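Local coordinates for beta-galactosidase (Trichoderma reesei, PDB 3OG2), which probably hydrolyses terminal non-reducing beta-D-galactose residues from beta-D-galactosides, as a family 35 glycoside hydrolase, at residues A[493-498]-A[545-550]; A[519-522]-A[526-529]; A[471-476]-A[482-487]. All coordinates share one frame; numbering follows the deposited sequence. Where two conformers were deposited one is given.

Contact 1 (A[493-498]-A[545-550]); sequences HEFAVK and LVIYMV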
# COMPACT_ATOMS: atom_id res chain seq x y z
N HIS A 493 22.43 -14.40 25.47
CA HIS A 493 21.74 -13.26 26.09
C HIS A 493 21.70 -13.41 27.59
O HIS A 493 21.85 -14.52 28.14
CB HIS A 493 20.29 -13.19 25.57
CG HIS A 493 20.32 -12.63 24.17
ND1 HIS A 493 20.61 -11.29 24.02
CD2 HIS A 493 20.19 -13.16 22.94
CE1 HIS A 493 20.62 -11.02 22.71
NE2 HIS A 493 20.37 -12.15 22.08
N GLU A 494 21.55 -12.27 28.27
CA GLU A 494 21.43 -12.29 29.73
C GLU A 494 20.38 -11.29 30.17
O GLU A 494 20.27 -10.20 29.55
CB GLU A 494 22.82 -12.00 30.33
CG GLU A 494 22.80 -12.25 31.83
CD GLU A 494 24.18 -11.90 32.40
OE1 GLU A 494 25.11 -12.75 32.30
OE2 GLU A 494 24.29 -10.73 32.88
N PHE A 495 19.63 -11.63 31.21
CA PHE A 495 18.72 -10.67 31.80
C PHE A 495 18.74 -10.89 33.32
O PHE A 495 19.14 -11.95 33.80
CB PHE A 495 17.30 -10.72 31.24
CG PHE A 495 16.60 -12.04 31.40
CD1 PHE A 495 16.91 -13.11 30.54
CD2 PHE A 495 15.61 -12.15 32.35
CE1 PHE A 495 16.20 -14.31 30.67
CE2 PHE A 495 14.92 -13.33 32.50
CZ PHE A 495 15.22 -14.40 31.64
N ALA A 496 18.28 -9.88 34.02
CA ALA A 496 18.30 -10.00 35.47
C ALA A 496 16.96 -9.44 35.98
O ALA A 496 16.49 -8.42 35.50
CB ALA A 496 19.44 -9.22 36.07
N VAL A 497 16.39 -10.12 36.95
CA VAL A 497 15.10 -9.79 37.50
C VAL A 497 15.27 -9.38 38.95
O VAL A 497 15.83 -10.15 39.75
CB VAL A 497 14.09 -10.95 37.39
CG1 VAL A 497 12.71 -10.51 37.88
CG2 VAL A 497 14.01 -11.44 35.94
N LYS A 498 14.81 -8.17 39.31
CA LYS A 498 14.87 -7.78 40.73
C LYS A 498 14.04 -8.77 41.57
O LYS A 498 13.09 -9.29 40.97
CB LYS A 498 14.36 -6.36 40.94
CG LYS A 498 15.16 -5.33 40.11
CD LYS A 498 14.68 -3.95 40.63
CE LYS A 498 15.24 -2.83 39.78
NZ LYS A 498 14.43 -1.57 39.91
N LEU A 545 6.27 -15.07 38.09
CA LEU A 545 6.76 -14.63 36.76
C LEU A 545 7.24 -15.84 35.97
O LEU A 545 8.03 -16.64 36.46
CB LEU A 545 7.90 -13.64 36.98
CG LEU A 545 8.57 -13.15 35.68
CD1 LEU A 545 7.60 -12.38 34.79
CD2 LEU A 545 9.81 -12.34 35.97
N VAL A 546 6.76 -16.01 34.76
CA VAL A 546 7.20 -17.09 33.86
C VAL A 546 7.81 -16.44 32.63
O VAL A 546 7.15 -15.62 32.00
CB VAL A 546 6.05 -17.99 33.48
CG1 VAL A 546 6.62 -19.07 32.57
CG2 VAL A 546 5.37 -18.53 34.74
N ILE A 547 9.07 -16.79 32.37
CA ILE A 547 9.76 -16.22 31.21
C ILE A 547 9.95 -17.31 30.15
O ILE A 547 10.50 -18.37 30.48
CB ILE A 547 11.10 -15.56 31.57
CG1 ILE A 547 10.98 -14.69 32.83
CG2 ILE A 547 11.59 -14.76 30.37
CD1 ILE A 547 11.59 -15.28 34.10
N TYR A 548 9.48 -17.00 28.96
CA TYR A 548 9.64 -17.86 27.78
C TYR A 548 10.75 -17.27 26.96
O TYR A 548 10.65 -16.09 26.55
CB TYR A 548 8.35 -17.91 26.99
CG TYR A 548 7.18 -18.52 27.72
CD1 TYR A 548 6.51 -17.81 28.72
CD2 TYR A 548 6.70 -19.79 27.44
CE1 TYR A 548 5.44 -18.34 29.41
CE2 TYR A 548 5.61 -20.34 28.13
CZ TYR A 548 4.98 -19.62 29.12
OH TYR A 548 3.89 -20.14 29.80
N MET A 549 11.81 -18.03 26.71
CA MET A 549 13.01 -17.56 26.02
C MET A 549 13.10 -18.28 24.68
O MET A 549 13.33 -19.51 24.71
CB MET A 549 14.22 -17.85 26.88
CG MET A 549 14.30 -16.93 28.12
SD MET A 549 15.37 -17.66 29.39
CE MET A 549 14.14 -18.61 30.26
N VAL A 550 12.94 -17.60 23.57
CA VAL A 550 12.87 -18.24 22.28
C VAL A 550 13.85 -17.62 21.29
O VAL A 550 14.39 -16.53 21.53
CB VAL A 550 11.43 -18.16 21.70
CG1 VAL A 550 10.47 -18.91 22.61
CG2 VAL A 550 10.98 -16.71 21.49
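Phe495 drives its ring into the side chains of Met549 and Ile547. The thioether of Met549 comes up at the ring edge, with SD 3.7 Å from Phe495 CE1. This is a Met-aromatic contact in its edge form, the sulfur sitting 86° off the ring normal; Met549 CG lies anti to the carbonyl carbon and the chain then runs on extended, which carries SD to the ring edge. Ile547 rises against the ring head on from its own strand, and in the conformer given, one of two deposited, its CG2 lies 3.9 Å from Phe495 CZ. The Phe495 ring can reach both because CG stands between the backbone N and the carbonyl carbon (chi1 59°). Strands 492-497 and 545-551 belong to different sheets of the galactosidase domain 2 region, and their local axes run 10.7 Å apart and nearly antiparallel at 167°. The contact is therefore face-to-face sheet packing across a buried apolar layer, made by side chains alone. Shortening Phe495 to an alanine would probably open a gap between the two sheets and leave the Met549 sulfur without its aromatic edge. Further along, Val497 and Leu545 meet tip to tip, Val497 CG1 lying 3.9 Å from Leu545 CD2. Leu485 and Leu529 also pack against Phe495, each from a neighbouring strand of one of the sheets, while Trp531 touches Met549.

Contact 2 (A[519-522]-A[526-529]); sequences IHTT and TVVL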
# COMPACT_ATOMS: atom_id res chain seq x y z
N ILE A 519 21.21 -20.04 35.79
CA ILE A 519 20.57 -19.13 36.69
C ILE A 519 21.49 -18.92 37.87
O ILE A 519 21.91 -19.90 38.48
CB ILE A 519 19.21 -19.68 37.20
CG1 ILE A 519 18.22 -20.04 36.12
CG2 ILE A 519 18.64 -18.65 38.16
CD1 ILE A 519 17.14 -20.99 36.52
N HIS A 520 21.73 -17.68 38.21
CA HIS A 520 22.55 -17.38 39.38
C HIS A 520 21.87 -16.29 40.17
O HIS A 520 21.43 -15.27 39.63
CB HIS A 520 23.93 -16.94 38.91
CG HIS A 520 24.67 -18.07 38.27
ND1 HIS A 520 25.41 -18.97 39.00
CD2 HIS A 520 24.80 -18.44 36.97
CE1 HIS A 520 25.96 -19.85 38.18
NE2 HIS A 520 25.60 -19.55 36.95
N THR A 521 21.77 -16.47 41.47
CA THR A 521 20.99 -15.49 42.23
C THR A 521 21.89 -14.74 43.18
O THR A 521 22.80 -15.24 43.85
CB THR A 521 19.82 -16.29 42.83
OG1 THR A 521 19.04 -16.81 41.70
CG2 THR A 521 18.89 -15.42 43.64
N THR A 522 21.77 -13.42 43.30
CA THR A 522 22.74 -12.73 44.14
C THR A 522 22.26 -12.69 45.58
O THR A 522 21.14 -13.10 45.85
CB THR A 522 22.79 -11.28 43.66
OG1 THR A 522 21.49 -10.74 44.00
CG2 THR A 522 23.01 -11.16 42.15
N THR A 526 18.46 -10.67 43.43
CA THR A 526 18.37 -10.47 41.98
C THR A 526 18.75 -11.75 41.25
O THR A 526 19.81 -12.35 41.48
CB THR A 526 19.32 -9.36 41.54
OG1 THR A 526 18.84 -8.16 42.14
CG2 THR A 526 19.27 -9.17 40.03
N VAL A 527 17.90 -12.21 40.35
CA VAL A 527 18.13 -13.45 39.64
C VAL A 527 18.70 -13.13 38.26
O VAL A 527 18.09 -12.37 37.49
CB VAL A 527 16.79 -14.22 39.55
CG1 VAL A 527 17.11 -15.55 38.84
CG2 VAL A 527 16.09 -14.45 40.88
N VAL A 528 19.85 -13.67 37.93
CA VAL A 528 20.49 -13.44 36.66
C VAL A 528 20.44 -14.71 35.83
O VAL A 528 20.82 -15.79 36.31
CB VAL A 528 21.95 -12.96 36.86
CG1 VAL A 528 22.57 -12.64 35.51
CG2 VAL A 528 21.99 -11.78 37.83
N LEU A 529 19.92 -14.56 34.61
CA LEU A 529 19.69 -15.71 33.75
C LEU A 529 20.43 -15.50 32.45
O LEU A 529 20.29 -14.45 31.86
CB LEU A 529 18.19 -15.89 33.42
CG LEU A 529 17.31 -16.18 34.65
CD1 LEU A 529 16.81 -14.83 35.24
CD2 LEU A 529 16.11 -17.05 34.36
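The flat groups that meet between His520 and Val528 are their peptide units, joined by a reciprocal pair of hydrogen bonds. His520 N gives its hydrogen to Val528 O at 2.8 Å, in the plane of that carbonyl, and Val528 N returns a bond of 2.8 Å to His520 O, here tilted 19° from the carbonyl plane. Both are close to straight. A third bond, from Thr522 N to Thr526 O at 2.9 Å, closes the ladder next to the turn. On one face of this antiparallel ribbon lie Ile519, Thr521, Val527 and Leu529; on the other, His520 and Val528. The apolar contacts between the two strands lie on the first of these faces. Ile519 CG2 presses against Val527 CG1 at 3.5 Å, the two side chains lying side by side, and Ile519 CG1 reaches Leu529 CD2 at 4.1 Å. Val540 of strand 538-542 covers Ile519 and Leu529 from the facing sheet. Thr521 sets its OG1 against the methyl groups of Val527, with OG1 3.7 Å from CG1. On the other face Val528 packs on Glu494 and Ala496 of the next strand. In Thr522 the hydroxyl stands between the backbone N and the carbonyl carbon (chi1 68°), turned toward the turn, where Asn524 OD1 is hydrogen-bonded to it and also to Thr526 N. Strand 518-521 is outermost in its sheet within this chain, so the chemistry implies a hairpin held by backbone bonds to strand 492-497 along one side only, with apolar side chains, mainly those facing strand 538-542, securing it.

Contact 3 (A[471-476]-A[482-487]); sequences IFTWNE and VLVLYG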
# COMPACT_ATOMS: atom_id res chain seq x y z
N ILE A 471 12.36 -7.93 23.90
CA ILE A 471 11.05 -8.26 24.44
C ILE A 471 10.06 -8.36 23.30
O ILE A 471 9.96 -7.44 22.48
CB ILE A 471 10.61 -7.17 25.42
CG1 ILE A 471 11.47 -7.17 26.67
CG2 ILE A 471 9.14 -7.32 25.83
CD1 ILE A 471 12.28 -5.99 26.94
N PHE A 472 9.37 -9.47 23.22
CA PHE A 472 8.25 -9.64 22.28
C PHE A 472 6.96 -9.12 22.92
O PHE A 472 6.26 -8.28 22.36
CB PHE A 472 8.14 -11.12 21.84
CG PHE A 472 6.88 -11.30 21.03
CD1 PHE A 472 6.80 -10.77 19.72
CD2 PHE A 472 5.79 -11.97 21.54
CE1 PHE A 472 5.64 -10.94 18.99
CE2 PHE A 472 4.62 -12.13 20.79
CZ PHE A 472 4.54 -11.63 19.50
N THR A 473 6.63 -9.61 24.11
CA THR A 473 5.44 -9.13 24.82
C THR A 473 5.57 -9.50 26.27
O THR A 473 6.45 -10.32 26.66
CB THR A 473 4.15 -9.72 24.21
OG1 THR A 473 3.03 -8.93 24.65
CG2 THR A 473 3.90 -11.17 24.66
N TRP A 474 4.68 -8.94 27.08
CA TRP A 474 4.54 -9.45 28.45
C TRP A 474 3.12 -9.09 28.87
O TRP A 474 2.55 -8.14 28.31
CB TRP A 474 5.57 -8.88 29.43
CG TRP A 474 5.44 -7.40 29.63
CD1 TRP A 474 6.10 -6.44 28.91
CD2 TRP A 474 4.61 -6.72 30.56
NE1 TRP A 474 5.73 -5.19 29.35
CE2 TRP A 474 4.81 -5.33 30.35
CE3 TRP A 474 3.70 -7.17 31.54
CZ2 TRP A 474 4.14 -4.40 31.12
CZ3 TRP A 474 3.02 -6.22 32.31
CH2 TRP A 474 3.26 -4.84 32.08
N ASN A 475 2.55 -9.84 29.82
CA ASN A 475 1.29 -9.43 30.39
C ASN A 475 1.15 -10.06 31.77
O ASN A 475 1.74 -11.08 32.09
CB ASN A 475 0.09 -9.86 29.48
CG ASN A 475 -1.04 -8.85 29.67
OD1 ASN A 475 -1.12 -8.08 30.69
ND2 ASN A 475 -1.89 -8.71 28.71
N GLU A 476 0.38 -9.38 32.60
CA GLU A 476 -0.02 -9.83 33.93
C GLU A 476 -1.37 -10.53 33.78
O GLU A 476 -2.37 -9.87 33.52
CB GLU A 476 -0.10 -8.62 34.86
CG GLU A 476 -0.51 -9.12 36.26
CD GLU A 476 -0.39 -8.11 37.36
OE1 GLU A 476 0.34 -7.12 37.20
OE2 GLU A 476 -1.03 -8.37 38.40
N VAL A 482 3.59 -13.21 32.44
CA VAL A 482 4.35 -13.87 31.39
C VAL A 482 5.19 -12.86 30.67
O VAL A 482 4.69 -11.75 30.36
CB VAL A 482 3.36 -14.54 30.41
CG1 VAL A 482 4.08 -14.93 29.14
CG2 VAL A 482 2.73 -15.73 31.09
N LEU A 483 6.44 -13.19 30.39
CA LEU A 483 7.37 -12.35 29.63
C LEU A 483 7.95 -13.24 28.51
O LEU A 483 8.35 -14.37 28.81
CB LEU A 483 8.49 -11.88 30.55
CG LEU A 483 9.66 -11.17 29.89
CD1 LEU A 483 9.23 -9.85 29.23
CD2 LEU A 483 10.76 -10.89 30.93
N VAL A 484 7.94 -12.77 27.28
CA VAL A 484 8.50 -13.51 26.14
C VAL A 484 9.67 -12.70 25.63
O VAL A 484 9.49 -11.53 25.22
CB VAL A 484 7.46 -13.72 25.03
CG1 VAL A 484 8.10 -14.53 23.88
CG2 VAL A 484 6.21 -14.39 25.59
N LEU A 485 10.85 -13.32 25.65
CA LEU A 485 12.10 -12.71 25.23
C LEU A 485 12.67 -13.49 24.03
O LEU A 485 12.44 -14.73 23.96
CB LEU A 485 13.17 -12.82 26.34
CG LEU A 485 12.82 -12.11 27.65
CD1 LEU A 485 13.94 -12.32 28.67
CD2 LEU A 485 12.62 -10.62 27.38
N TYR A 486 13.37 -12.81 23.14
CA TYR A 486 13.94 -13.56 22.03
C TYR A 486 15.30 -13.02 21.63
O TYR A 486 15.67 -11.86 21.84
CB TYR A 486 13.01 -13.59 20.78
CG TYR A 486 12.85 -12.20 20.14
CD1 TYR A 486 11.90 -11.32 20.64
CD2 TYR A 486 13.64 -11.78 19.08
CE1 TYR A 486 11.75 -10.05 20.07
CE2 TYR A 486 13.52 -10.53 18.52
CZ TYR A 486 12.55 -9.65 19.03
OH TYR A 486 12.42 -8.38 18.47
N GLY A 487 16.08 -13.94 21.01
CA GLY A 487 17.35 -13.57 20.35
C GLY A 487 17.45 -14.29 19.02
O GLY A 487 16.80 -15.31 18.80
O HOH W 1 11.06 -6.72 19.93
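Four backbone bonds tie Phe472, Thr473 and Asn475 to Val482 and Val484. Phe472 N binds Val484 O at 2.9 Å, while Val484 N turns to Thr473 O instead of Phe472 O; Asn475 and Val482 exchange a full pair. Val484 thus faces two successive residues, a beta bulge at which Phe472 has left extended geometry (psi -54°). Beside these bonds, Trp474 CA makes a close CA-H...O contact of 3.0 Å with Val482 O.

Apolar contacts line one face of the ribbon: Ile471 CG1 lies 3.7 Å from Leu485 CD2, side by side, and Trp474 CB sits 3.8 Å from Leu483 CD1. The Trp474 indole does its polar work outside the hairpin: NE1 hydrogen-bonds Val371 O. At the bulge, Phe472 CB rests on Val484 CG1 and obliquely on the Tyr486 ring.

One water bridges the strands: it donates to Ile471 O at 2.9 Å and accepts from Tyr486 OH at 2.6 Å, lying near the plane of the tyrosine ring. Leu364 of helix 357-370 touches both Phe472 and Tyr486, so the bulged end abuts a helix of the family 35 region. Together these features make a bulged antiparallel beta hairpin at the margin of a five-strand mixed sheet.

All three contacts belong to the domain 2 region, away from the annotated galactose site. Contact 3 comes first along the chain; contact 1 then spans residues 493 to 550, and contact 2 falls within that span. Contact 1 is the cross-link: its 493-498 segment pairs with 526-529 in the eight-strand antiparallel sheet, and its 545-550 segment pairs with 482-487 in the five-strand mixed sheet. The centres of contacts 1 and 2 are about 10 Å apart and those of 1 and 3 about 8 Å, while contacts 2 and 3, about 18 Å apart between centres, do not touch. Two hairpins, one in each sheet, are thereby joined through the buried side chains of contact 1.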